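Hypothetical protein HI1011 (Haemophilus influenzae, PDB 1YZY) catalyses the ATP-dependent phosphorylation of 3-oxo-tetronate to 3-oxo-tetronate 4-phosphate, as a member of the four-carbon acid sugar kinase family. Local coordinates at residues V263-Y266 with R267-P271; F273-V277 with E278-H282; K374-A377 with P378-W382. All coordinates share one frame; numbering follows the deposited sequence.

Contact 1: residues V263-Y266 with R267-P271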
loop_
_atom_site.group_PDB
_atom_site.type_symbol
_atom_site.label_atom_id
_atom_site.label_comp_id
_atom_site.label_asym_id
_atom_site.label_seq_id
_atom_site.Cartn_x
_atom_site.Cartn_y
_atom_site.Cartn_z
ATOM N N VAL A 263 -18.238 -14.933 3.521
ATOM C CA VAL A 263 -19.633 -14.513 3.676
ATOM C C VAL A 263 -20.449 -15.706 4.177
ATOM O O VAL A 263 -21.277 -15.579 5.075
ATOM C CB VAL A 263 -20.225 -14.011 2.321
ATOM C CG1 VAL A 263 -21.735 -13.856 2.415
ATOM C CG2 VAL A 263 -19.588 -12.683 1.917
ATOM N N GLU A 264 -20.204 -16.857 3.565
ATOM C CA GLU A 264 -20.878 -18.099 3.904
ATOM C C GLU A 264 -20.592 -18.509 5.355
ATOM O O GLU A 264 -21.394 -19.207 5.986
ATOM C CB GLU A 264 -20.405 -19.192 2.943
ATOM C CG GLU A 264 -21.504 -20.081 2.389
ATOM C CD GLU A 264 -21.883 -21.209 3.331
ATOM O OE1 GLU A 264 -21.223 -22.270 3.277
ATOM O OE2 GLU A 264 -22.843 -21.042 4.116
ATOM N N LYS A 265 -19.447 -18.082 5.876
ATOM C CA LYS A 265 -19.049 -18.412 7.240
ATOM C C LYS A 265 -19.558 -17.370 8.242
ATOM O O LYS A 265 -19.829 -17.692 9.409
ATOM C CB LYS A 265 -17.519 -18.533 7.312
ATOM C CG LYS A 265 -16.991 -19.653 8.210
ATOM C CD LYS A 265 -16.727 -19.182 9.634
ATOM C CE LYS A 265 -16.005 -20.258 10.442
ATOM N NZ LYS A 265 -15.543 -19.761 11.772
ATOM N N TYR A 266 -19.699 -16.131 7.778
ATOM C CA TYR A 266 -20.159 -15.039 8.624
ATOM C C TYR A 266 -21.685 -14.930 8.763
ATOM O O TYR A 266 -22.184 -14.546 9.815
ATOM C CB TYR A 266 -19.583 -13.712 8.127
ATOM C CG TYR A 266 -19.787 -12.567 9.095
ATOM C CD1 TYR A 266 -19.291 -12.638 10.395
ATOM C CD2 TYR A 266 -20.484 -11.414 8.714
ATOM C CE1 TYR A 266 -19.483 -11.598 11.291
ATOM C CE2 TYR A 266 -20.682 -10.365 9.608
ATOM C CZ TYR A 266 -20.179 -10.470 10.889
ATOM O OH TYR A 266 -20.362 -9.457 11.780
ATOM N N ARG A 267 -22.424 -15.232 7.698
ATOM C CA ARG A 267 -23.881 -15.154 7.748
ATOM C C ARG A 267 -24.416 -16.115 8.810
ATOM O O ARG A 267 -25.590 -16.080 9.186
ATOM C CB ARG A 267 -24.481 -15.498 6.388
ATOM C CG ARG A 267 -24.278 -16.938 5.987
ATOM C CD ARG A 267 -25.320 -17.368 4.985
ATOM N NE ARG A 267 -25.202 -16.644 3.728
ATOM C CZ ARG A 267 -26.048 -16.780 2.714
ATOM N NH1 ARG A 267 -27.080 -17.607 2.814
ATOM N NH2 ARG A 267 -25.847 -16.109 1.587
ATOM N N GLU A 268 -23.543 -17.010 9.244
ATOM C CA GLU A 268 -23.847 -18.000 10.261
ATOM C C GLU A 268 -23.721 -17.349 11.644
ATOM O O GLU A 268 -24.375 -17.770 12.600
ATOM C CB GLU A 268 -22.844 -19.152 10.117
ATOM C CG GLU A 268 -22.902 -20.235 11.178
ATOM C CD GLU A 268 -21.629 -21.075 11.216
ATOM O OE1 GLU A 268 -21.148 -21.492 10.139
ATOM O OE2 GLU A 268 -21.103 -21.307 12.324
ATOM N N LYS A 269 -22.890 -16.314 11.729
ATOM C CA LYS A 269 -22.628 -15.607 12.982
ATOM C C LYS A 269 -23.358 -14.277 13.220
ATOM O O LYS A 269 -23.469 -13.842 14.375
ATOM C CB LYS A 269 -21.118 -15.350 13.127
ATOM C CG LYS A 269 -20.232 -16.589 13.212
ATOM C CD LYS A 269 -20.470 -17.364 14.498
ATOM C CE LYS A 269 -19.426 -18.451 14.689
ATOM N NZ LYS A 269 -19.377 -19.404 13.549
ATOM N N ALA A 270 -23.844 -13.622 12.165
ATOM C CA ALA A 270 -24.487 -12.315 12.342
ATOM C C ALA A 270 -25.642 -11.955 11.393
ATOM O O ALA A 270 -25.896 -12.649 10.405
ATOM C CB ALA A 270 -23.407 -11.220 12.294
ATOM N N PRO A 271 -26.375 -10.864 11.702
ATOM C CA PRO A 271 -27.495 -10.425 10.859
ATOM C C PRO A 271 -26.989 -10.200 9.438
ATOM O O PRO A 271 -25.999 -9.502 9.237
ATOM C CB PRO A 271 -27.896 -9.095 11.496
ATOM C CG PRO A 271 -27.554 -9.292 12.925
ATOM C CD PRO A 271 -26.206 -9.947 12.845
#

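Contact 2: residues F273-V277 with E278-H282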
loop_
_atom_site.group_PDB
_atom_site.type_symbol
_atom_site.label_atom_id
_atom_site.label_comp_id
_atom_site.label_asym_id
_atom_site.label_seq_id
_atom_site.Cartn_x
_atom_site.Cartn_y
_atom_site.Cartn_z
ATOM N N PHE A 273 -28.156 -9.380 5.250
ATOM C CA PHE A 273 -29.153 -8.972 4.287
ATOM C C PHE A 273 -28.491 -9.011 2.922
ATOM O O PHE A 273 -27.617 -8.199 2.637
ATOM C CB PHE A 273 -29.619 -7.549 4.617
ATOM C CG PHE A 273 -30.795 -7.083 3.803
ATOM C CD1 PHE A 273 -30.722 -7.010 2.412
ATOM C CD2 PHE A 273 -31.971 -6.700 4.428
ATOM C CE1 PHE A 273 -31.801 -6.566 1.659
ATOM C CE2 PHE A 273 -33.060 -6.250 3.682
ATOM C CZ PHE A 273 -32.973 -6.184 2.295
ATOM N N GLN A 274 -28.896 -9.959 2.087
ATOM C CA GLN A 274 -28.326 -10.063 0.752
ATOM C C GLN A 274 -28.833 -8.954 -0.171
ATOM O O GLN A 274 -30.040 -8.810 -0.381
ATOM C CB GLN A 274 -28.635 -11.419 0.130
ATOM C CG GLN A 274 -28.095 -11.541 -1.280
ATOM C CD GLN A 274 -28.396 -12.873 -1.908
ATOM O OE1 GLN A 274 -29.077 -13.713 -1.320
ATOM N NE2 GLN A 274 -27.906 -13.074 -3.126
ATOM N N LEU A 275 -27.904 -8.180 -0.720
ATOM C CA LEU A 275 -28.242 -7.093 -1.624
ATOM C C LEU A 275 -28.681 -7.704 -2.959
ATOM O O LEU A 275 -27.899 -8.393 -3.622
ATOM C CB LEU A 275 -27.022 -6.177 -1.806
ATOM C CG LEU A 275 -27.160 -4.769 -2.400
ATOM C CD1 LEU A 275 -25.894 -3.994 -2.102
ATOM C CD2 LEU A 275 -27.420 -4.795 -3.906
ATOM N N ASP A 276 -29.945 -7.493 -3.318
ATOM C CA ASP A 276 -30.509 -8.008 -4.563
ATOM C C ASP A 276 -30.308 -6.969 -5.666
ATOM O O ASP A 276 -30.734 -5.822 -5.523
ATOM C CB ASP A 276 -32.002 -8.305 -4.365
ATOM C CG ASP A 276 -32.678 -8.814 -5.628
ATOM O OD1 ASP A 276 -32.204 -9.819 -6.202
ATOM O OD2 ASP A 276 -33.691 -8.212 -6.039
ATOM N N VAL A 277 -29.682 -7.377 -6.770
ATOM C CA VAL A 277 -29.399 -6.469 -7.886
ATOM C C VAL A 277 -30.627 -5.915 -8.615
ATOM O O VAL A 277 -30.598 -4.788 -9.111
ATOM C CB VAL A 277 -28.428 -7.113 -8.904
ATOM C CG1 VAL A 277 -28.128 -6.151 -10.049
ATOM C CG2 VAL A 277 -27.130 -7.506 -8.207
ATOM N N GLU A 278 -31.689 -6.710 -8.701
ATOM C CA GLU A 278 -32.919 -6.276 -9.369
ATOM C C GLU A 278 -33.537 -5.090 -8.616
ATOM O O GLU A 278 -34.066 -4.158 -9.220
ATOM C CB GLU A 278 -33.917 -7.440 -9.417
ATOM C CG GLU A 278 -34.830 -7.490 -10.651
ATOM C CD GLU A 278 -35.991 -6.496 -10.627
ATOM O OE1 GLU A 278 -36.339 -5.967 -9.545
ATOM O OE2 GLU A 278 -36.575 -6.259 -11.709
ATOM N N GLN A 279 -33.501 -5.165 -7.290
ATOM C CA GLN A 279 -34.050 -4.125 -6.432
ATOM C C GLN A 279 -33.171 -2.882 -6.386
ATOM O O GLN A 279 -33.661 -1.773 -6.159
ATOM C CB GLN A 279 -34.227 -4.660 -5.010
ATOM C CG GLN A 279 -35.341 -5.674 -4.838
ATOM C CD GLN A 279 -36.712 -5.032 -4.835
ATOM O OE1 GLN A 279 -37.108 -4.402 -3.858
ATOM N NE2 GLN A 279 -37.449 -5.204 -5.927
ATOM N N ALA A 280 -31.865 -3.076 -6.543
ATOM C CA ALA A 280 -30.919 -1.964 -6.510
ATOM C C ALA A 280 -31.158 -0.988 -7.662
ATOM O O ALA A 280 -30.916 0.216 -7.535
ATOM C CB ALA A 280 -29.488 -2.490 -6.541
ATOM N N ILE A 281 -31.627 -1.518 -8.787
ATOM C CA ILE A 281 -31.895 -0.704 -9.963
ATOM C C ILE A 281 -33.355 -0.207 -9.986
ATOM O O ILE A 281 -33.528 0.952 -10.363
ATOM C CB ILE A 281 -31.711 -1.524 -11.264
ATOM C CG1 ILE A 281 -30.386 -2.283 -11.239
ATOM C CG2 ILE A 281 -31.722 -0.598 -12.466
ATOM C CD1 ILE A 281 -30.187 -3.196 -12.425
ATOM N N HIS A 282 -34.355 -1.012 -9.625
ATOM C CA HIS A 282 -35.722 -0.506 -9.766
ATOM C C HIS A 282 -36.407 -0.044 -8.490
ATOM O O HIS A 282 -37.301 0.790 -8.633
ATOM C CB HIS A 282 -36.576 -1.650 -10.318
ATOM C CG HIS A 282 -36.101 -2.040 -11.679
ATOM N ND1 HIS A 282 -36.040 -3.352 -12.097
ATOM C CD2 HIS A 282 -35.691 -1.292 -12.726
ATOM C CE1 HIS A 282 -35.612 -3.395 -13.346
ATOM N NE2 HIS A 282 -35.393 -2.156 -13.750
#

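Contact 3: residues K374-A377 with P378-W382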
loop_
_atom_site.group_PDB
_atom_site.type_symbol
_atom_site.label_atom_id
_atom_site.label_comp_id
_atom_site.label_asym_id
_atom_site.label_seq_id
_atom_site.Cartn_x
_atom_site.Cartn_y
_atom_site.Cartn_z
ATOM N N LYS A 374 -3.279 -1.795 13.424
ATOM C CA LYS A 374 -3.050 -3.230 13.570
ATOM C C LYS A 374 -3.501 -4.094 12.406
ATOM O O LYS A 374 -4.592 -3.929 11.869
ATOM C CB LYS A 374 -3.665 -3.730 14.870
ATOM C CG LYS A 374 -2.968 -4.930 15.468
ATOM C CD LYS A 374 -3.219 -4.955 16.956
ATOM C CE LYS A 374 -2.701 -6.218 17.591
ATOM N NZ LYS A 374 -3.124 -6.262 19.017
ATOM N N GLN A 375 -2.642 -5.040 12.048
ATOM C CA GLN A 375 -2.887 -5.952 10.947
ATOM C C GLN A 375 -3.897 -7.046 11.289
ATOM O O GLN A 375 -3.662 -7.869 12.173
ATOM C CB GLN A 375 -1.559 -6.571 10.496
ATOM C CG GLN A 375 -1.652 -7.511 9.304
ATOM C CD GLN A 375 -0.285 -7.943 8.782
ATOM O OE1 GLN A 375 0.451 -7.150 8.198
ATOM N NE2 GLN A 375 0.049 -9.208 8.984
ATOM N N ILE A 376 -5.031 -7.022 10.595
ATOM C CA ILE A 376 -6.090 -8.010 10.777
ATOM C C ILE A 376 -5.652 -9.279 10.062
ATOM O O ILE A 376 -5.835 -10.391 10.557
ATOM C CB ILE A 376 -7.422 -7.522 10.150
ATOM C CG1 ILE A 376 -7.911 -6.264 10.861
ATOM C CG2 ILE A 376 -8.480 -8.606 10.223
ATOM C CD1 ILE A 376 -9.076 -5.616 10.172
ATOM N N ALA A 377 -5.116 -9.091 8.864
ATOM C CA ALA A 377 -4.623 -10.175 8.027
ATOM C C ALA A 377 -3.571 -9.554 7.106
ATOM O O ALA A 377 -3.515 -8.328 6.964
ATOM C CB ALA A 377 -5.767 -10.782 7.210
ATOM N N PRO A 378 -2.692 -10.380 6.506
ATOM C CA PRO A 378 -1.680 -9.795 5.621
ATOM C C PRO A 378 -2.374 -9.010 4.513
ATOM O O PRO A 378 -3.185 -9.565 3.763
ATOM C CB PRO A 378 -0.948 -11.026 5.070
ATOM C CG PRO A 378 -1.086 -12.027 6.169
ATOM C CD PRO A 378 -2.534 -11.845 6.581
ATOM N N GLY A 379 -2.066 -7.720 4.439
ATOM C CA GLY A 379 -2.661 -6.862 3.431
ATOM C C GLY A 379 -3.933 -6.166 3.885
ATOM O O GLY A 379 -4.482 -5.344 3.152
ATOM N N VAL A 380 -4.406 -6.484 5.087
ATOM C CA VAL A 380 -5.620 -5.865 5.610
ATOM C C VAL A 380 -5.445 -5.236 6.998
ATOM O O VAL A 380 -5.765 -5.851 8.013
ATOM C CB VAL A 380 -6.797 -6.874 5.683
ATOM C CG1 VAL A 380 -8.110 -6.134 5.877
ATOM C CG2 VAL A 380 -6.857 -7.726 4.429
ATOM N N PRO A 381 -4.851 -4.036 7.068
ATOM C CA PRO A 381 -4.684 -3.404 8.379
ATOM C C PRO A 381 -5.941 -2.601 8.775
ATOM O O PRO A 381 -6.850 -2.397 7.957
ATOM C CB PRO A 381 -3.492 -2.473 8.143
ATOM C CG PRO A 381 -3.691 -2.042 6.730
ATOM C CD PRO A 381 -4.052 -3.338 6.041
ATOM N N TRP A 382 -6.020 -2.207 10.041
ATOM C CA TRP A 382 -7.132 -1.391 10.503
ATOM C C TRP A 382 -6.740 0.033 10.139
ATOM O O TRP A 382 -5.565 0.398 10.239
ATOM C CB TRP A 382 -7.325 -1.517 12.022
ATOM C CG TRP A 382 -8.431 -2.445 12.388
ATOM C CD1 TRP A 382 -8.326 -3.622 13.076
ATOM C CD2 TRP A 382 -9.815 -2.309 12.028
ATOM N NE1 TRP A 382 -9.559 -4.235 13.159
ATOM C CE2 TRP A 382 -10.489 -3.451 12.525
ATOM C CE3 TRP A 382 -10.551 -1.336 11.332
ATOM C CZ2 TRP A 382 -11.868 -3.645 12.347
ATOM C CZ3 TRP A 382 -11.919 -1.529 11.156
ATOM C CH2 TRP A 382 -12.563 -2.678 11.662
#

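Contact 1: residues V263-Y266 with R267-P271
Arg267 N donates to Val263 O at 2.9 Å, a nearly straight bond of 164° that continues the helical pattern past Tyr266. The Arg267 side chain starts between its own N and carbonyl carbon (chi1 67°). This lays Arg267 CG alongside the helix end, 3.4 Å from Val263 O and 3.7 Å from Glu264 O. Arg267 NE is buried here and has no partner in the model. Glu268 rests its CB on Lys265 O, while its OE2 takes a salt bridge from Lys269 NZ at 2.8 Å, met from above the carboxylate plane. Lys265 NZ lies 4.2 Å from Lys269 NZ; the nearby Glu268 and a long, weak pairing of both lysines with Glu406 probably ease the like charges. Lys269 N and Ala270 N both donate to Tyr266 O, so two bonds grip this carbonyl as the helix unwinds. Ala270 then puts CB 3.6 Å from both CZ and OH of Tyr266, oblique to the ring. The hydroxyl is hydrogen-bonded to Ala303 O. This is the C-terminal end of helix 257-266, where the chain leaves for strand 272-274. The helix end lies against strands 248-252 and 305-307, with helix 404-410 touching Val263 and Tyr266.

Contact 2: residues F273-V277 with E278-H282
Ala280 N donates to Asp276 O at 3.1 Å, a backbone link in the first turn of helix 277-282. The side chain of Asp276 adds a second link: Gln279 N donates to Asp276 OD2 at 3.3 Å, with an N-H...O angle of 140°, from above the carboxylate plane. This is the capping bond of Asp276, the N-cap of the helix. Asp276 CG is anti to the backbone N (chi1 179°), which carries the carboxylate to the first turn. Carbon atoms pack round the same oxygen: Gln279 CG is 3.3 Å and Glu278 CB 3.5 Å from Asp276 OD2. The Asp276 carboxylate and Gln279 amide planes lie 20° apart. Gln279 OE1 has its own hydrogen bond, from Asn283 ND2.

One residue on, the bond from Ile281 N to Val277 O is weak. Ile281 CG1 lies 3.3 Å from Val277 O. Leu275 CD2 approaches Ala280 CB at 4.1 Å on the apolar side. Helix 324-345 packs there, touching Leu275, Val277, Ala280 and Ile281. Farther along, the His282 ring is met at its edge, in plane, by Glu278 OE2 through a weak bond from ND1.

The cap gives the N-H of Gln279, in the first turn, a side-chain acceptor. A carboxylate here would also sit favourably against the helix dipole. Glu278, in the same first turn, would probably gain from the dipole too, though its carboxylate and that of Asp276 would repel each other somewhat.

Contact 3: residues K374-A377 with P378-W382
Ile376 CD1 sits over one face of the Trp382 indole, in the beta hairpin of strands 369-375 and 380-385. This CH-pi contact measures 3.5 Å from CD1 to the centroid of the five-membered ring, 16° off the ring normal. With CG1 anti to the carbonyl carbon (chi1 -63°) and the chain extended, Ile376 CG1 and CD1 both lie against the ring; CG1 is 3.5 Å from Trp382 CD1. Helix 404-410 touches Ile376 and Val380, and Ala408 O accepts a hydrogen bond from Trp382 NE1. Ala377 CB faces Val380 CG2 at 4.3 Å.

Outward from here the backbone forms a classic beta bulge, with Ile376 and Ala377 both facing Val380. Val380 O takes a bond from Ile376 N at 2.9 Å and a weak one from Ala377 N. A type II turn from Ala377 to Val380 reverses the chain. Gly379 has phi 92°, where a side chain would press on the preceding carbonyl oxygen. Val380 N closes the turn, donating to Ala377 O at 2.8 Å. Beside the turn, the extended Gln375 chain brings NE2 to 3.8 Å from Pro378 CA. Farther from the turn, Lys374 O receives Trp382 N at 2.9 Å and lies 3.5 Å from Pro381 CA.

Followed from the N terminus, the three contacts come in series; none nests within or crosses another. All lie in the nucleotide-binding C-terminal domain. Contact 1 closes the end of helix 257-266 and turns the chain toward strand 272-274. Contact 2 takes over at once, leading from that strand into helix 277-282; the two centres are 19 Å apart. Contact 3 comes much later and closes the hairpin between strands 369-375 and 380-385. Its centre is about 20 Å from that of contact 1 and 30 Å from that of contact 2. Helix 404-410 touches both contact 1 and contact 3, and so bridges them near the C terminus.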